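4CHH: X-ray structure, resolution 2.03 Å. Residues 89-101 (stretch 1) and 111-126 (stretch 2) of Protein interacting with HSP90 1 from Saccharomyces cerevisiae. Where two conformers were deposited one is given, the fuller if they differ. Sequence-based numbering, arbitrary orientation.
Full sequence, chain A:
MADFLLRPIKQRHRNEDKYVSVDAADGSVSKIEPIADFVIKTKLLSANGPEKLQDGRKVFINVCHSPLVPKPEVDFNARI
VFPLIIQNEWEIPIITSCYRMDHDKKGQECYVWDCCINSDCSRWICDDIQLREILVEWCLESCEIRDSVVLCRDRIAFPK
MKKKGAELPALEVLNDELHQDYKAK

Stretch 1, residues 89-101: EWEIPIITSCYRM
Stretch 2, residues 111-126: YVWDCCINSDCSRWIC

How does the extended start of stretch 1 meet stretch 2? Trp90 (chi1 t) brings CZ2 within 3.6 Å of Trp124 CZ3, the six-membered rings oblique at 31°. Ile92 (m, t) points toward stretch 2 and packs, buried, against apolar side chains: its CG2 lies 3.7 Å from Ile117 CG2 and 3.8 Å from Cys121 CB, its CD1 3.9 Å from Ile125 CG2.

What joins strand to strand? The two strands run antiparallel. A water bridges Pro93 O and Asn118 N, 2.8 Å from each. Ile94 CG2 packs 3.6 Å from Cys115 CB. Ile95 pairs with Cys116 through two nearly linear hydrogen bonds, Ile95 N to Cys116 O (3.0 Å) and Cys116 N to Ile95 O (2.8 Å); Thr96 faces Cys115 as a non-hydrogen-bonded pair, CA to CA 4.5 Å.

How does the register slip by one? Ser97 N donates to Asp114 O (2.9 Å), but Asp114 N turns to Ser97 OG (chi1 p, 2.9 Å), a side chain replacing a carbonyl. Cys98 points away, and Tyr99 (chi1 p) sets CB over the Trp113 five-membered ring, 3.6 Å from its centroid.

What locks the second ladder? Arg100 N donates to Val112 O (2.8 Å) and Val112 N to Arg100 O (2.9 Å), an antiparallel hydrogen-bonded pair. The guanidinium of Arg100 (p, t, t, chi4 -90°) forms a salt bridge with Asp114 (chi1 m), opposite charges meeting through two hydrogen bonds: Arg100 NH2 to Asp114 OD1 at 2.7 Å and Arg100 NH1 to Asp114 OD2 at 2.8 Å. Met101 CG (m, t, t) lies 3.7 Å from Tyr111 CD1, at the ring edge.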

# COMPACT_ATOMS: atom_id res chain seq x y z
N GLU A 89 15.66 3.42 -10.13
CA GLU A 89 16.35 4.45 -9.37
C GLU A 89 15.37 5.38 -8.65
O GLU A 89 15.80 6.27 -7.91
CB GLU A 89 17.29 5.24 -10.30
CG GLU A 89 18.61 4.52 -10.50
CD GLU A 89 19.55 5.19 -11.48
OE1 GLU A 89 19.95 6.35 -11.24
OE2 GLU A 89 19.92 4.53 -12.49
N TRP A 90 14.05 5.15 -8.82
CA TRP A 90 13.06 5.99 -8.16
C TRP A 90 11.85 5.15 -7.80
O TRP A 90 11.36 4.37 -8.62
CB TRP A 90 12.66 7.14 -9.09
CG TRP A 90 11.92 8.28 -8.47
CD1 TRP A 90 12.44 9.51 -8.16
CD2 TRP A 90 10.49 8.39 -8.28
NE1 TRP A 90 11.44 10.34 -7.69
CE2 TRP A 90 10.23 9.68 -7.76
CE3 TRP A 90 9.40 7.50 -8.45
CZ2 TRP A 90 8.93 10.13 -7.49
CZ3 TRP A 90 8.12 7.94 -8.15
CH2 TRP A 90 7.89 9.24 -7.68
N GLU A 91 11.30 5.39 -6.61
CA GLU A 91 10.10 4.70 -6.13
C GLU A 91 9.42 5.51 -5.07
O GLU A 91 10.08 6.22 -4.33
CB GLU A 91 10.49 3.32 -5.55
CG GLU A 91 9.32 2.35 -5.47
CD GLU A 91 9.66 0.87 -5.55
OE1 GLU A 91 10.46 0.48 -6.43
OE2 GLU A 91 9.06 0.09 -4.78
N ILE A 92 8.10 5.38 -4.96
CA ILE A 92 7.37 5.99 -3.86
C ILE A 92 7.56 5.01 -2.66
O ILE A 92 7.09 3.88 -2.77
CB ILE A 92 5.87 6.25 -4.19
CG1 ILE A 92 5.70 7.39 -5.21
CG2 ILE A 92 5.06 6.50 -2.90
CD1 ILE A 92 4.23 7.69 -5.65
N PRO A 93 8.25 5.38 -1.55
CA PRO A 93 8.35 4.42 -0.42
C PRO A 93 6.96 4.04 0.14
O PRO A 93 6.06 4.87 0.22
CB PRO A 93 9.18 5.20 0.62
CG PRO A 93 9.97 6.23 -0.22
CD PRO A 93 8.94 6.65 -1.25
N ILE A 94 6.78 2.75 0.46
CA ILE A 94 5.54 2.22 1.03
C ILE A 94 5.84 1.49 2.34
O ILE A 94 6.72 0.64 2.37
CB ILE A 94 4.77 1.27 0.03
CG1 ILE A 94 4.56 1.95 -1.35
CG2 ILE A 94 3.41 0.81 0.65
CD1 ILE A 94 4.30 1.05 -2.46
N ILE A 95 5.07 1.79 3.39
CA ILE A 95 5.10 1.06 4.63
C ILE A 95 3.77 0.28 4.68
O ILE A 95 2.69 0.86 4.65
CB ILE A 95 5.37 1.95 5.88
CG1 ILE A 95 6.78 2.63 5.77
CG2 ILE A 95 5.30 1.07 7.16
CD1 ILE A 95 7.03 3.80 6.68
N THR A 96 3.87 -1.06 4.70
CA THR A 96 2.73 -1.96 4.63
C THR A 96 2.51 -2.62 5.97
O THR A 96 3.45 -3.11 6.60
CB THR A 96 2.94 -3.02 3.52
OG1 THR A 96 3.27 -2.33 2.33
CG2 THR A 96 1.73 -3.89 3.28
N SER A 97 1.25 -2.68 6.38
CA SER A 97 0.87 -3.31 7.63
C SER A 97 0.86 -4.82 7.50
O SER A 97 0.87 -5.36 6.39
CB SER A 97 -0.52 -2.82 8.03
OG SER A 97 -1.53 -3.37 7.20
N CYS A 98 0.73 -5.52 8.63
CA CYS A 98 0.46 -6.95 8.59
C CYS A 98 -1.01 -7.06 8.08
O CYS A 98 -1.76 -6.08 8.20
CB CYS A 98 0.64 -7.56 9.98
SG CYS A 98 -0.69 -7.18 11.13
N TYR A 99 -1.39 -8.18 7.46
CA TYR A 99 -2.76 -8.29 6.97
C TYR A 99 -3.70 -8.49 8.14
O TYR A 99 -3.30 -8.93 9.22
CB TYR A 99 -2.94 -9.41 5.90
CG TYR A 99 -2.71 -10.82 6.41
CD1 TYR A 99 -3.71 -11.51 7.09
CD2 TYR A 99 -1.49 -11.46 6.22
CE1 TYR A 99 -3.48 -12.77 7.63
CE2 TYR A 99 -1.25 -12.73 6.73
CZ TYR A 99 -2.26 -13.40 7.41
OH TYR A 99 -2.04 -14.66 7.90
N ARG A 100 -4.96 -8.16 7.92
CA ARG A 100 -5.98 -8.42 8.91
C ARG A 100 -7.18 -9.05 8.20
O ARG A 100 -7.23 -9.06 6.96
CB ARG A 100 -6.31 -7.20 9.80
CG ARG A 100 -6.94 -6.04 9.14
CD ARG A 100 -6.85 -4.84 10.08
NE ARG A 100 -7.22 -3.64 9.35
CZ ARG A 100 -6.37 -2.87 8.69
NH1 ARG A 100 -5.07 -3.14 8.73
NH2 ARG A 100 -6.80 -1.81 8.04
N MET A 101 -8.05 -9.72 8.97
CA MET A 101 -9.17 -10.41 8.37
C MET A 101 -10.47 -9.67 8.61
O MET A 101 -10.73 -9.15 9.69
CB MET A 101 -9.30 -11.85 8.89
CG MET A 101 -8.28 -12.78 8.30
SD MET A 101 -8.53 -14.51 8.75
CE MET A 101 -6.77 -15.12 8.61
N TYR A 111 -9.15 -10.50 3.04
CA TYR A 111 -7.89 -10.05 3.64
C TYR A 111 -7.61 -8.62 3.32
O TYR A 111 -7.85 -8.16 2.21
CB TYR A 111 -6.74 -10.97 3.24
CG TYR A 111 -7.12 -12.42 3.42
CD1 TYR A 111 -7.47 -12.92 4.68
CD2 TYR A 111 -7.22 -13.28 2.33
CE1 TYR A 111 -7.90 -14.23 4.84
CE2 TYR A 111 -7.59 -14.61 2.49
CZ TYR A 111 -7.95 -15.07 3.74
OH TYR A 111 -8.33 -16.38 3.88
N VAL A 112 -7.19 -7.89 4.34
CA VAL A 112 -6.99 -6.45 4.27
C VAL A 112 -5.56 -6.07 4.68
O VAL A 112 -5.08 -6.50 5.73
CB VAL A 112 -8.05 -5.71 5.15
CG1 VAL A 112 -7.89 -4.20 5.09
CG2 VAL A 112 -9.48 -6.12 4.78
N TRP A 113 -4.91 -5.25 3.86
CA TRP A 113 -3.59 -4.66 4.13
C TRP A 113 -3.68 -3.17 4.03
O TRP A 113 -4.45 -2.66 3.21
CB TRP A 113 -2.54 -5.12 3.09
CG TRP A 113 -1.96 -6.48 3.25
CD1 TRP A 113 -0.76 -6.78 3.82
CD2 TRP A 113 -2.42 -7.70 2.62
NE1 TRP A 113 -0.46 -8.12 3.63
CE2 TRP A 113 -1.46 -8.70 2.90
CE3 TRP A 113 -3.56 -8.04 1.87
CZ2 TRP A 113 -1.61 -10.03 2.46
CZ3 TRP A 113 -3.71 -9.35 1.42
CH2 TRP A 113 -2.73 -10.33 1.71
N ASP A 114 -2.85 -2.46 4.79
CA ASP A 114 -2.77 -1.00 4.63
C ASP A 114 -1.42 -0.71 3.98
O ASP A 114 -0.43 -1.31 4.39
CB ASP A 114 -2.90 -0.23 5.96
CG ASP A 114 -4.14 -0.56 6.79
OD1 ASP A 114 -5.22 -0.74 6.19
OD2 ASP A 114 -4.02 -0.65 8.03
N CYS A 115 -1.39 0.15 2.98
CA CYS A 115 -0.15 0.55 2.29
C CYS A 115 -0.05 2.06 2.43
O CYS A 115 -0.78 2.78 1.76
CB CYS A 115 -0.17 0.12 0.81
SG CYS A 115 0.14 -1.64 0.55
N CYS A 116 0.84 2.54 3.32
CA CYS A 116 0.99 3.94 3.66
C CYS A 116 2.16 4.58 2.94
O CYS A 116 3.29 4.11 2.99
CB CYS A 116 1.13 4.08 5.18
SG CYS A 116 0.84 5.75 5.80
N ILE A 117 1.87 5.69 2.27
CA ILE A 117 2.88 6.44 1.52
C ILE A 117 2.98 7.84 2.10
O ILE A 117 2.14 8.23 2.92
CB ILE A 117 2.56 6.46 -0.01
CG1 ILE A 117 1.21 7.22 -0.31
CG2 ILE A 117 2.60 5.04 -0.59
CD1 ILE A 117 0.83 7.43 -1.78
N ASN A 118 3.99 8.60 1.67
CA ASN A 118 4.12 9.98 2.11
C ASN A 118 2.95 10.77 1.57
O ASN A 118 2.53 10.56 0.44
CB ASN A 118 5.44 10.57 1.65
CG ASN A 118 5.65 11.98 2.11
OD1 ASN A 118 5.31 12.93 1.40
ND2 ASN A 118 6.16 12.14 3.34
N SER A 119 2.44 11.71 2.37
CA SER A 119 1.33 12.58 2.03
C SER A 119 1.54 13.37 0.71
O SER A 119 0.57 13.56 -0.04
CB SER A 119 1.09 13.54 3.18
OG SER A 119 0.65 12.76 4.28
N ASP A 120 2.78 13.83 0.43
CA ASP A 120 3.07 14.56 -0.82
C ASP A 120 2.89 13.63 -2.02
O ASP A 120 2.28 14.04 -3.00
CB ASP A 120 4.49 15.17 -0.82
CG ASP A 120 4.73 16.23 0.25
OD1 ASP A 120 3.74 16.70 0.87
OD2 ASP A 120 5.90 16.59 0.47
N CYS A 121 3.34 12.37 -1.89
CA CYS A 121 3.21 11.34 -2.93
C CYS A 121 1.74 11.01 -3.20
O CYS A 121 1.39 10.77 -4.35
CB CYS A 121 4.00 10.09 -2.56
SG CYS A 121 5.75 10.40 -2.25
N SER A 122 0.87 11.07 -2.16
CA SER A 122 -0.57 10.85 -2.33
C SER A 122 -1.19 11.94 -3.21
O SER A 122 -2.18 11.69 -3.88
CB SER A 122 -1.28 10.77 -0.98
OG SER A 122 -1.63 12.04 -0.44
N ARG A 123 -0.60 13.16 -3.20
CA ARG A 123 -1.08 14.28 -4.02
C ARG A 123 -0.57 14.13 -5.46
O ARG A 123 -1.30 14.46 -6.39
CB ARG A 123 -0.67 15.64 -3.41
CG ARG A 123 -1.45 16.03 -2.12
CD ARG A 123 -2.33 14.91 -1.59
NE ARG A 123 -3.71 15.07 -1.95
CZ ARG A 123 -4.67 14.17 -1.76
NH1 ARG A 123 -4.37 12.98 -1.23
NH2 ARG A 123 -5.91 14.43 -2.11
N TRP A 124 0.64 13.63 -5.66
CA TRP A 124 1.21 13.41 -7.00
C TRP A 124 0.35 12.44 -7.81
O TRP A 124 0.13 12.66 -8.99
CB TRP A 124 2.64 12.82 -6.92
CG TRP A 124 3.69 13.68 -6.27
CD1 TRP A 124 3.67 15.04 -6.12
CD2 TRP A 124 4.96 13.24 -5.77
NE1 TRP A 124 4.81 15.45 -5.48
CE2 TRP A 124 5.63 14.37 -5.27
CE3 TRP A 124 5.59 11.98 -5.69
CZ2 TRP A 124 6.92 14.31 -4.72
CZ3 TRP A 124 6.87 11.91 -5.15
CH2 TRP A 124 7.51 13.06 -4.64
N ILE A 125 -0.11 11.34 -7.15
CA ILE A 125 -0.88 10.29 -7.84
C ILE A 125 -2.33 10.76 -8.15
O ILE A 125 -3.01 10.09 -8.93
CB ILE A 125 -0.81 8.92 -7.10
CG1 ILE A 125 -1.45 8.99 -5.67
CG2 ILE A 125 0.65 8.43 -7.07
CD1 ILE A 125 -1.70 7.68 -4.98
N CYS A 126 -2.77 11.92 -7.60
CA CYS A 126 -4.06 12.55 -7.93
C CYS A 126 -3.99 13.18 -9.31
O CYS A 126 -4.98 13.17 -10.04
CB CYS A 126 -4.44 13.61 -6.91
SG CYS A 126 -5.00 12.97 -5.33
O HOH W 1 6.14 7.62 0.14